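Local coordinates for protein myroilysin (Myroides profundi, PDB 5CZW) that probably cleaves peptide bonds inside proteins as an astacin-family zinc metallopeptidase, kept latent by a propeptide cysteine and activated by a cysteine switch, at residues T86-V91 against Q106-P111; E4-P9 against P111-T116; H204-S209 against V218-V223. The protein carries 1 engineered substitution. One frame throughout, in Å; residues are numbered along the deposited sequence.

In the fold
Contacts 1 and 2 are neighbours and share Pro111. Contact 1 is nested inside the chain loop that contact 2 closes; contact 1 includes part of strand 89-92 and contact 2 touches it. Contact 1 is partly buried and joins that strand to a 3-10 segment through an arginine and a water. Contact 2 lies at the surface, where the N-terminal arm runs across a turn with one backbone bond and a leucine. Contact 3 is on the opposite side of the chain's centre, about 26 Å from contact 1 between centres. It is partly buried, lies next to the zinc site, and pairs two loop segments through backbone bonds and a tight isoleucine-valine contact.

Contact 1. Residues T86-V91 against Q106-P111; sequences TPQIRV and QALSIP
Ile110 O sits at the edge of the Arg90 guanidinium, close to its plane, while Pro111 O and Ala107 O lie obliquely to it. Arg90 NH2 gives Ile110 O a weak hydrogen bond of 3.0 Å, bent to 128° at the hydrogen. The other terminal nitrogen turns back to its own segment, to the loop just before the strand. Arg90 NH1 bonds Pro87 O at 2.9 Å, in the guanidinium plane, and the C=O of Pro87 points almost straight at it. Arg90 NE bonds Glu114 O, which helps to hold the group's rotation. The chain bends at chi3 (-66°), which turns NE out of the extended line. A water bridges the segments: it accepts from Arg90 NH1 and donates to Gln88 O at 2.6 Å and to Ala107 O at 2.9 Å. Ala107 O also receives Ile110 N, so two donors share it. The apolar part is small. Leu108 CD2 lies 3.8 Å from Gln88 CG, with the two side chains side by side. Ala107 CB comes to Gln88 O at 3.6 Å. The arrangement packs the connection between strands 100-101 and 117-118 against strand 89-92 of the mixed sheet, in the N-terminal subdomain typical of metzincins.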
loop_
_atom_site.group_PDB
_atom_site.type_symbol
_atom_site.label_atom_id
_atom_site.label_comp_id
_atom_site.label_asym_id
_atom_site.label_seq_id
_atom_site.Cartn_x
_atom_site.Cartn_y
_atom_site.Cartn_z
ATOM N N THR A 86 0.450 1.853 21.610
ATOM C CA THR A 86 0.338 2.589 20.356
ATOM C C THR A 86 1.281 1.836 19.440
ATOM O O THR A 86 2.490 1.926 19.572
ATOM C CB THR A 86 0.867 4.035 20.471
ATOM O OG1 THR A 86 0.007 4.803 21.325
ATOM C CG2 THR A 86 0.829 4.687 19.092
ATOM N N PRO A 87 0.753 0.944 18.590
ATOM C CA PRO A 87 1.554 0.140 17.723
ATOM C C PRO A 87 2.265 1.063 16.736
ATOM O O PRO A 87 1.769 2.150 16.389
ATOM C CB PRO A 87 0.519 -0.721 17.004
ATOM C CG PRO A 87 -0.674 -0.701 17.889
ATOM C CD PRO A 87 -0.685 0.667 18.456
ATOM N N GLN A 88 3.385 0.607 16.228
ATOM C CA GLN A 88 4.164 1.409 15.303
ATOM C C GLN A 88 3.541 1.497 13.912
ATOM O O GLN A 88 3.560 2.552 13.251
ATOM C CB GLN A 88 5.578 0.868 15.194
ATOM C CG GLN A 88 6.439 1.122 16.402
ATOM C CD GLN A 88 7.692 0.312 16.488
ATOM O OE1 GLN A 88 7.681 -0.889 16.331
ATOM N NE2 GLN A 88 8.786 0.997 16.720
ATOM N N ILE A 89 2.960 0.356 13.494
ATOM C CA ILE A 89 2.156 0.243 12.250
ATOM C C ILE A 89 0.757 0.026 12.711
ATOM O O ILE A 89 0.455 -0.836 13.522
ATOM C CB ILE A 89 2.639 -0.894 11.360
ATOM C CG1 ILE A 89 4.058 -0.530 10.850
ATOM C CG2 ILE A 89 1.679 -1.136 10.180
ATOM C CD1 ILE A 89 4.744 -1.653 10.147
ATOM N N ARG A 90 -0.125 0.877 12.173
ATOM C CA ARG A 90 -1.563 0.892 12.576
ATOM C C ARG A 90 -2.440 0.726 11.323
ATOM O O ARG A 90 -2.437 1.570 10.417
ATOM C CB ARG A 90 -1.969 2.137 13.356
ATOM C CG ARG A 90 -1.107 2.281 14.631
ATOM C CD ARG A 90 -1.425 3.551 15.439
ATOM N NE ARG A 90 -1.084 4.740 14.733
ATOM C CZ ARG A 90 0.102 5.290 14.695
ATOM N NH1 ARG A 90 1.082 4.720 15.276
ATOM N NH2 ARG A 90 0.310 6.407 13.982
ATOM N N VAL A 91 -3.016 -0.459 11.221
ATOM C CA VAL A 91 -3.705 -0.924 9.997
ATOM C C VAL A 91 -5.262 -0.834 10.151
ATOM O O VAL A 91 -5.888 -1.374 11.119
ATOM C CB VAL A 91 -3.410 -2.420 9.759
ATOM C CG1 VAL A 91 -4.131 -2.823 8.460
ATOM C CG2 VAL A 91 -1.924 -2.679 9.763
ATOM N N GLN A 106 8.516 6.235 8.049
ATOM C CA GLN A 106 7.578 7.362 8.010
ATOM C C GLN A 106 6.347 7.064 8.901
ATOM O O GLN A 106 5.733 7.932 9.330
ATOM C CB GLN A 106 7.180 7.807 6.591
ATOM C CG GLN A 106 8.313 8.504 5.885
ATOM C CD GLN A 106 7.925 9.447 4.789
ATOM O OE1 GLN A 106 7.985 10.688 4.926
ATOM N NE2 GLN A 106 7.596 8.897 3.690
ATOM N N ALA A 107 6.034 5.811 9.119
ATOM C CA ALA A 107 4.971 5.422 10.014
ATOM C C ALA A 107 5.146 6.137 11.356
ATOM O O ALA A 107 4.158 6.471 11.992
ATOM C CB ALA A 107 4.935 3.929 10.254
ATOM N N LEU A 108 6.404 6.262 11.760
ATOM C CA LEU A 108 6.693 6.795 13.105
ATOM C C LEU A 108 6.417 8.288 13.228
ATOM O O LEU A 108 6.468 8.845 14.369
ATOM C CB LEU A 108 8.148 6.449 13.484
ATOM C CG LEU A 108 8.496 4.993 13.451
ATOM C CD1 LEU A 108 9.987 4.940 13.687
ATOM C CD2 LEU A 108 7.667 4.199 14.485
ATOM N N SER A 109 6.076 8.906 12.129
ATOM C CA SER A 109 5.806 10.326 11.972
ATOM C C SER A 109 4.299 10.583 11.971
ATOM O O SER A 109 3.891 11.727 11.851
ATOM C CB SER A 109 6.315 10.832 10.639
ATOM O OG SER A 109 7.692 11.022 10.814
ATOM N N ILE A 110 3.490 9.525 11.968
ATOM C CA ILE A 110 2.049 9.679 11.854
ATOM C C ILE A 110 1.468 9.817 13.274
ATOM O O ILE A 110 1.778 9.011 14.170
ATOM C CB ILE A 110 1.421 8.434 11.173
ATOM C CG1 ILE A 110 2.001 8.198 9.751
ATOM C CG2 ILE A 110 -0.096 8.556 11.162
ATOM C CD1 ILE A 110 1.896 9.400 8.798
ATOM N N PRO A 111 0.571 10.808 13.494
ATOM C CA PRO A 111 -0.019 10.919 14.828
ATOM C C PRO A 111 -0.695 9.652 15.283
ATOM O O PRO A 111 -1.245 8.888 14.469
ATOM C CB PRO A 111 -1.059 12.059 14.674
ATOM C CG PRO A 111 -0.662 12.782 13.462
ATOM C CD PRO A 111 0.152 11.875 12.595
HETATM O O HOH W 1 3.863 4.883 14.407
#

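Contact 2. Residues E4-P9 against P111-T116; sequences ELRAVP and PSNEET
Leu5 and Arg6 lie against the type I beta turn from Pro111 to Glu114. The hydrogen bond that joins the two segments is Arg6 N to Asn113 O, 2.8 Å long and nearly straight at 161°. It lies in the carbonyl plane. The same oxygen is also approached by carbon: Arg6 CG is 3.0 Å from Asn113 O. Chi1 of Arg6 (55°) puts CG between the backbone N and the carbonyl carbon, on the side of the bonded oxygen. The turn is closed by Glu114 N to Pro111 O. The Arg6 guanidinium has several partners. Arg6 NH1 bonds Tyr170 OH and forms a long salt bridge of 3.7 Å with Glu115 OE1. The Arg6 guanidinium and Glu115 carboxylate planes are 31° apart. Arg6 NH2 makes a weak bond to Ala7 O. The stronger partners of Glu115 are tyrosines: its OE2 is hydrogen-bonded to the hydroxyls of Tyr170 and Tyr100. Glu115 N is buried here without a partner; Leu5 CD1 lies 3.9 Å from it. Leu5 CD1 also meets Glu115 CB, and Leu5 CD2 rests 3.7 Å from Ser112 O. An alanine in place of Leu5 would probably open a gap over the turn and leave Glu115 CB without the CD1 methyl against it. Segment 4-9 comes before the zinc-binding Cys23, consistent with a propeptide arm. Thr116 bonds Arg90 on strand 89-92. The arm lies over the loop between strands 100-101 and 117-118, with Leu5 reaching Thr92 of strand 89-92, and adds no strand to the sheet.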
loop_
_atom_site.group_PDB
_atom_site.type_symbol
_atom_site.label_atom_id
_atom_site.label_comp_id
_atom_site.label_asym_id
_atom_site.label_seq_id
_atom_site.Cartn_x
_atom_site.Cartn_y
_atom_site.Cartn_z
ATOM N N GLU A 4 -9.293 3.279 20.079
ATOM C CA GLU A 4 -9.806 3.554 18.726
ATOM C C GLU A 4 -9.099 4.787 18.116
ATOM O O GLU A 4 -8.662 5.698 18.847
ATOM C CB GLU A 4 -11.326 3.816 18.772
ATOM C CG GLU A 4 -12.085 2.750 19.571
ATOM C CD GLU A 4 -13.395 2.260 18.982
ATOM O OE1 GLU A 4 -14.106 2.980 18.250
ATOM O OE2 GLU A 4 -13.742 1.108 19.315
ATOM N N LEU A 5 -8.981 4.784 16.785
ATOM C CA LEU A 5 -8.379 5.837 16.015
ATOM C C LEU A 5 -9.471 6.870 15.730
ATOM O O LEU A 5 -10.662 6.571 15.839
ATOM C CB LEU A 5 -7.790 5.314 14.685
ATOM C CG LEU A 5 -6.743 4.201 14.864
ATOM C CD1 LEU A 5 -6.230 3.779 13.485
ATOM C CD2 LEU A 5 -5.542 4.592 15.709
ATOM N N ARG A 6 -9.069 8.068 15.358
ATOM C CA ARG A 6 -10.099 9.046 15.011
ATOM C C ARG A 6 -10.875 8.551 13.806
ATOM O O ARG A 6 -10.335 7.909 12.875
ATOM C CB ARG A 6 -9.490 10.411 14.704
ATOM C CG ARG A 6 -8.430 10.346 13.623
ATOM C CD ARG A 6 -8.556 11.403 12.560
ATOM N NE ARG A 6 -9.442 11.085 11.441
ATOM C CZ ARG A 6 -9.175 10.282 10.399
ATOM N NH1 ARG A 6 -8.045 9.550 10.275
ATOM N NH2 ARG A 6 -10.098 10.210 9.459
ATOM N N ALA A 7 -12.165 8.893 13.782
ATOM C CA ALA A 7 -13.039 8.371 12.748
ATOM C C ALA A 7 -12.759 8.884 11.317
ATOM O O ALA A 7 -12.421 10.041 11.107
ATOM C CB ALA A 7 -14.521 8.626 13.146
ATOM N N VAL A 8 -12.868 8.018 10.329
ATOM C CA VAL A 8 -12.819 8.447 8.935
ATOM C C VAL A 8 -14.198 9.008 8.581
ATOM O O VAL A 8 -15.205 8.378 8.901
ATOM C CB VAL A 8 -12.403 7.314 7.978
ATOM C CG1 VAL A 8 -12.627 7.660 6.514
ATOM C CG2 VAL A 8 -10.926 7.018 8.172
ATOM N N PRO A 9 -14.238 10.206 7.969
ATOM C CA PRO A 9 -15.503 10.692 7.445
ATOM C C PRO A 9 -15.886 9.904 6.195
ATOM O O PRO A 9 -15.325 10.112 5.113
ATOM C CB PRO A 9 -15.240 12.190 7.159
ATOM C CG PRO A 9 -13.767 12.383 7.196
ATOM C CD PRO A 9 -13.129 11.174 7.810
ATOM N N PRO A 111 0.571 10.808 13.494
ATOM C CA PRO A 111 -0.019 10.919 14.828
ATOM C C PRO A 111 -0.695 9.652 15.283
ATOM O O PRO A 111 -1.245 8.888 14.469
ATOM C CB PRO A 111 -1.059 12.059 14.674
ATOM C CG PRO A 111 -0.662 12.782 13.462
ATOM C CD PRO A 111 0.152 11.875 12.595
ATOM N N SER A 112 -0.718 9.456 16.570
ATOM C CA SER A 112 -1.084 8.141 17.109
ATOM C C SER A 112 -2.529 7.798 16.957
ATOM O O SER A 112 -2.881 6.635 17.172
ATOM C CB SER A 112 -0.578 7.949 18.532
ATOM O OG SER A 112 -1.194 8.906 19.360
ATOM N N ASN A 113 -3.371 8.800 16.711
ATOM C CA ASN A 113 -4.777 8.585 16.444
ATOM C C ASN A 113 -5.172 8.394 14.999
ATOM O O ASN A 113 -6.359 8.424 14.716
ATOM C CB ASN A 113 -5.642 9.695 17.045
ATOM C CG ASN A 113 -5.276 11.051 16.564
ATOM O OD1 ASN A 113 -4.280 11.282 15.855
ATOM N ND2 ASN A 113 -6.155 12.013 16.908
ATOM N N GLU A 114 -4.220 8.145 14.107
ATOM C CA GLU A 114 -4.452 7.990 12.686
ATOM C C GLU A 114 -3.788 6.681 12.278
ATOM O O GLU A 114 -2.855 6.181 12.929
ATOM C CB GLU A 114 -3.747 9.115 11.908
ATOM C CG GLU A 114 -4.367 10.485 12.070
ATOM C CD GLU A 114 -3.727 11.568 11.221
ATOM O OE1 GLU A 114 -2.877 11.305 10.313
ATOM O OE2 GLU A 114 -4.103 12.740 11.513
ATOM N N GLU A 115 -4.242 6.156 11.168
ATOM C CA GLU A 115 -3.647 4.939 10.669
ATOM C C GLU A 115 -2.407 5.151 9.883
ATOM O O GLU A 115 -2.150 6.242 9.322
ATOM C CB GLU A 115 -4.664 4.229 9.776
ATOM C CG GLU A 115 -4.832 4.794 8.364
ATOM C CD GLU A 115 -5.709 6.009 8.242
ATOM O OE1 GLU A 115 -5.978 6.674 9.286
ATOM O OE2 GLU A 115 -6.109 6.308 7.104
ATOM N N THR A 116 -1.551 4.099 9.826
ATOM C CA THR A 116 -0.363 4.166 9.006
ATOM C C THR A 116 -0.479 3.284 7.699
ATOM O O THR A 116 0.394 3.362 6.809
ATOM C CB THR A 116 0.929 3.746 9.715
ATOM O OG1 THR A 116 0.942 2.304 9.847
ATOM C CG2 THR A 116 1.040 4.468 11.023
#

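Contact 3. Residues H204-S209 against V218-V223; sequences HYSISS and VGNNSV
Ile207 and Val218 form a single antiparallel bridge, a hydrogen-bonded pair between segments whose directions are 148° apart, with Ile207 N bonded to Val218 O at 2.9 Å and Val218 N to Ile207 O at 3.0 Å. The side chains of the bridge pack tightly. Val218 CG2 lies 3.5 Å from Ile207 CG1, and Ile207 CB and CD1 are close to the same methyl. Val218 CG1 lies anti to the carbonyl carbon, which leaves CG2 between the backbone N and the carbonyl carbon. From there Val218 CG2 also comes within 3.1 Å of Tyr205 O. Ser206 CA adds a CA-H...O contact to Val218 O. Further along, the amide end of Asn220 reaches the Ser206 hydroxyl and the carbonyl of His204, but which amide atom faces them is uncertain. Asn220 CB is 3.6 Å from Ser206 OG. Asn221 ND2 stands 4.0 Å from His204 CD2, with the amide and ring planes 64° apart. That nitrogen is hydrogen-bonded to Ser201 O, and His204 NE2 makes a weak bond to Asp198 O. Tyr205 points away from segment 218-223. Its ring stacks on Tyr187 and meets the zinc ligand His147, and its side chain is about 5 Å from the zinc. Tyr205 probably corresponds to the tyrosine of the Met-turn that is a fifth zinc ligand in astacin; here Cys23 is a ligand beside the three histidines. The chemistry differs along the contact: two backbone bonds and a hydrocarbon contact hold the chain on one side of Tyr205, and polar contacts at His204 lie on the other, next to the zinc site.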
loop_
_atom_site.group_PDB
_atom_site.type_symbol
_atom_site.label_atom_id
_atom_site.label_comp_id
_atom_site.label_asym_id
_atom_site.label_seq_id
_atom_site.Cartn_x
_atom_site.Cartn_y
_atom_site.Cartn_z
ATOM N N HIS A 204 5.257 -3.950 -8.074
ATOM C CA HIS A 204 4.797 -3.301 -9.310
ATOM C C HIS A 204 3.540 -2.536 -9.029
ATOM O O HIS A 204 2.770 -2.940 -8.255
ATOM C CB HIS A 204 4.700 -4.224 -10.560
ATOM C CG HIS A 204 5.939 -4.227 -11.397
ATOM N ND1 HIS A 204 6.211 -3.251 -12.335
ATOM C CD2 HIS A 204 7.028 -5.030 -11.361
ATOM C CE1 HIS A 204 7.382 -3.490 -12.877
ATOM N NE2 HIS A 204 7.909 -4.548 -12.289
ATOM N N TYR A 205 3.395 -1.415 -9.695
ATOM C CA TYR A 205 2.248 -0.491 -9.521
ATOM C C TYR A 205 1.121 -0.877 -10.441
ATOM O O TYR A 205 1.262 -0.945 -11.686
ATOM C CB TYR A 205 2.736 0.917 -9.895
ATOM C CG TYR A 205 1.706 1.945 -9.792
ATOM C CD1 TYR A 205 1.175 2.249 -8.601
ATOM C CD2 TYR A 205 1.448 2.761 -10.834
ATOM C CE1 TYR A 205 0.237 3.239 -8.457
ATOM C CE2 TYR A 205 0.466 3.695 -10.771
ATOM C CZ TYR A 205 -0.111 3.991 -9.551
ATOM O OH TYR A 205 -1.051 5.013 -9.424
ATOM N N SER A 206 0.011 -1.236 -9.848
ATOM C CA SER A 206 -1.180 -1.599 -10.575
ATOM C C SER A 206 -1.930 -0.378 -11.070
ATOM O O SER A 206 -2.152 0.497 -10.328
ATOM C CB SER A 206 -2.109 -2.298 -9.593
ATOM O OG SER A 206 -1.502 -3.448 -9.149
ATOM N N ILE A 207 -2.339 -0.393 -12.328
ATOM C CA ILE A 207 -3.119 0.656 -12.930
ATOM C C ILE A 207 -4.514 0.085 -13.165
ATOM O O ILE A 207 -4.708 -0.852 -13.939
ATOM C CB ILE A 207 -2.499 1.234 -14.226
ATOM C CG1 ILE A 207 -1.141 1.874 -13.851
ATOM C CG2 ILE A 207 -3.419 2.294 -14.825
ATOM C CD1 ILE A 207 -0.198 2.191 -14.981
ATOM N N SER A 208 -5.486 0.669 -12.480
ATOM C CA SER A 208 -6.819 0.092 -12.481
ATOM C C SER A 208 -7.558 0.546 -13.713
ATOM O O SER A 208 -7.541 1.746 -14.065
ATOM C CB SER A 208 -7.571 0.564 -11.257
ATOM O OG SER A 208 -8.886 0.138 -11.330
ATOM N N SER A 209 -8.342 -0.347 -14.309
ATOM C CA SER A 209 -9.080 -0.015 -15.533
ATOM C C SER A 209 -10.216 0.936 -15.223
ATOM O O SER A 209 -10.807 1.541 -16.134
ATOM C CB SER A 209 -9.659 -1.270 -16.218
ATOM O OG SER A 209 -10.506 -1.989 -15.351
ATOM N N VAL A 218 -2.913 -2.460 -15.728
ATOM C CA VAL A 218 -1.697 -3.212 -15.459
ATOM C C VAL A 218 -1.787 -3.808 -14.065
ATOM O O VAL A 218 -2.262 -3.175 -13.130
ATOM C CB VAL A 218 -0.377 -2.396 -15.600
ATOM C CG1 VAL A 218 -0.350 -1.621 -16.902
ATOM C CG2 VAL A 218 -0.115 -1.466 -14.441
ATOM N N GLY A 219 -1.326 -5.034 -13.958
ATOM C CA GLY A 219 -1.363 -5.781 -12.740
ATOM C C GLY A 219 -0.047 -6.139 -12.112
ATOM O O GLY A 219 1.046 -6.025 -12.659
ATOM N N ASN A 220 -0.238 -6.635 -10.915
ATOM C CA ASN A 220 0.663 -7.004 -9.903
ATOM C C ASN A 220 0.860 -8.487 -9.866
ATOM O O ASN A 220 -0.032 -9.228 -10.035
ATOM C CB ASN A 220 -0.176 -6.731 -8.602
ATOM C CG ASN A 220 0.535 -5.940 -7.571
ATOM O OD1 ASN A 220 1.352 -6.437 -6.819
ATOM N ND2 ASN A 220 0.115 -4.704 -7.444
ATOM N N ASN A 221 2.046 -8.887 -9.600
ATOM C CA ASN A 221 2.379 -10.228 -9.367
ATOM C C ASN A 221 1.820 -10.480 -7.919
ATOM O O ASN A 221 1.551 -9.533 -7.226
ATOM C CB ASN A 221 3.890 -10.233 -9.490
ATOM C CG ASN A 221 4.363 -9.517 -10.795
ATOM O OD1 ASN A 221 4.405 -10.166 -11.809
ATOM N ND2 ASN A 221 4.594 -8.171 -10.776
ATOM N N SER A 222 1.615 -11.712 -7.486
ATOM C CA SER A 222 1.021 -11.938 -6.159
ATOM C C SER A 222 1.846 -12.596 -5.062
ATOM O O SER A 222 1.386 -12.815 -3.981
ATOM C CB SER A 222 -0.328 -12.602 -6.335
ATOM O OG SER A 222 -0.117 -13.872 -6.869
ATOM N N VAL A 223 3.088 -12.853 -5.379
ATOM C CA VAL A 223 4.078 -13.487 -4.484
ATOM C C VAL A 223 5.421 -12.748 -4.605
ATOM O O VAL A 223 5.630 -11.985 -5.596
ATOM C CB VAL A 223 4.288 -14.986 -4.833
ATOM C CG1 VAL A 223 2.988 -15.766 -4.724
ATOM C CG2 VAL A 223 4.893 -15.087 -6.236
#